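Local coordinates for protein probable exosome complex exonuclease 2 (PDB 2PO1) that probably serves as a non-catalytic component of the RNA-degrading archaeal exosome, helping to shape the active site of its partner Rrp41, at residues C[213-216]-C[217-220]. Sequence-based numbering, arbitrary orientation.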
loop_
_atom_site.group_PDB
_atom_site.type_symbol
_atom_site.label_atom_id
_atom_site.label_comp_id
_atom_site.label_asym_id
_atom_site.label_seq_id
_atom_site.Cartn_x
_atom_site.Cartn_y
_atom_site.Cartn_z
ATOM N N SER C 213 25.502 -22.939 2.086
ATOM C CA SER C 213 25.663 -21.919 1.044
ATOM C C SER C 213 24.371 -21.941 0.237
ATOM O O SER C 213 23.524 -22.812 0.432
ATOM C CB SER C 213 26.773 -22.321 0.103
ATOM O OG SER C 213 26.446 -23.573 -0.508
ATOM N N LEU C 214 24.244 -21.022 -0.710
ATOM C CA LEU C 214 23.041 -20.927 -1.535
ATOM C C LEU C 214 22.851 -22.226 -2.285
ATOM O O LEU C 214 21.744 -22.765 -2.332
ATOM C CB LEU C 214 23.226 -19.821 -2.537
ATOM C CG LEU C 214 22.125 -18.865 -2.915
ATOM C CD1 LEU C 214 22.524 -18.354 -4.298
ATOM C CD2 LEU C 214 20.745 -19.493 -2.813
ATOM N N ASP C 215 23.942 -22.761 -2.837
ATOM C CA ASP C 215 23.857 -24.000 -3.602
ATOM C C ASP C 215 23.323 -25.124 -2.699
ATOM O O ASP C 215 22.548 -25.932 -3.145
ATOM C CB ASP C 215 25.220 -24.396 -4.133
ATOM C CG ASP C 215 25.630 -23.567 -5.335
ATOM O OD1 ASP C 215 24.716 -23.102 -6.074
ATOM O OD2 ASP C 215 26.851 -23.379 -5.519
ATOM N N GLU C 216 23.703 -25.118 -1.419
ATOM C CA GLU C 216 23.143 -26.109 -0.494
ATOM C C GLU C 216 21.689 -25.775 -0.152
ATOM O O GLU C 216 20.844 -26.673 -0.068
ATOM C CB GLU C 216 23.986 -26.241 0.737
ATOM C CG GLU C 216 25.226 -27.078 0.485
ATOM C CD GLU C 216 26.326 -26.868 1.471
ATOM O OE1 GLU C 216 27.252 -27.687 1.451
ATOM O OE2 GLU C 216 26.297 -25.926 2.283
ATOM N N GLU C 217 21.386 -24.499 0.038
ATOM C CA GLU C 217 19.988 -24.115 0.292
ATOM C C GLU C 217 19.117 -24.465 -0.873
ATOM O O GLU C 217 17.965 -24.848 -0.702
ATOM C CB GLU C 217 19.864 -22.658 0.591
ATOM C CG GLU C 217 20.468 -22.265 1.918
ATOM C CD GLU C 217 20.479 -20.773 2.110
ATOM O OE1 GLU C 217 20.342 -20.028 1.134
ATOM O OE2 GLU C 217 20.625 -20.341 3.257
ATOM N N LEU C 218 19.663 -24.370 -2.071
ATOM C CA LEU C 218 18.902 -24.776 -3.257
ATOM C C LEU C 218 18.469 -26.224 -3.243
ATOM O O LEU C 218 17.414 -26.551 -3.754
ATOM C CB LEU C 218 19.605 -24.393 -4.556
ATOM C CG LEU C 218 19.679 -22.880 -4.768
ATOM C CD1 LEU C 218 20.588 -22.546 -5.943
ATOM C CD2 LEU C 218 18.286 -22.214 -4.975
ATOM N N VAL C 219 19.238 -27.104 -2.614
ATOM C CA VAL C 219 18.908 -28.506 -2.621
ATOM C C VAL C 219 18.444 -29.051 -1.267
ATOM O O VAL C 219 18.134 -30.218 -1.159
ATOM C CB VAL C 219 20.121 -29.332 -3.122
ATOM C CG1 VAL C 219 20.773 -28.632 -4.327
ATOM C CG2 VAL C 219 21.117 -29.562 -2.017
ATOM N N MET C 220 18.382 -28.224 -0.227
ATOM C CA MET C 220 18.094 -28.761 1.073
ATOM C C MET C 220 16.650 -29.211 1.179
ATOM O O MET C 220 15.766 -28.742 0.456
ATOM C CB MET C 220 18.389 -27.716 2.162
ATOM C CG MET C 220 17.508 -26.510 2.076
ATOM S SD MET C 220 17.927 -25.355 3.331
ATOM C CE MET C 220 16.811 -24.060 2.792
#
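Leu214 sits between Glu217 and Leu218, one turn on in helix 214-219, which links strands 207-210 and 222-228 of the second RNase PH family domain: its CD2 lies 4.0 Å from Glu217 OE1 and 4.1 Å from Leu218 CG, the glutamate crossing it at about a right angle and the second leucine at a slant. The Glu217 chain is extended beyond CG, which stands beside the backbone N (chi1 -69°) and 3.4 Å from Ser213 O; the carboxylate thus runs back along the first turn. Its OE2 pairs with Lys223 and accepts from the Asn151 amide. In the backbone, Glu217 N donates to Ser213 O (2.8 Å) and Leu218 N to Leu214 O. At the helix's N-terminal end, Ser213, the N-cap, and Glu216 form a capping box: Glu216 N donates to Ser213 OG (3.3 Å), and Ser213 N returns a bond to Glu216 OE2 (3.1 Å), reaching it on the anti side, 28° out of the carboxylate plane. Cutting Glu217 back to an alanine would probably leave Lys223 and the Asn151 amide without this carboxylate and uncover one flank of Leu214. The Glu216 and Glu217 carboxylates probably complement the helix dipole, while their salt bridges join the helix to Arg27 and strand 222-228.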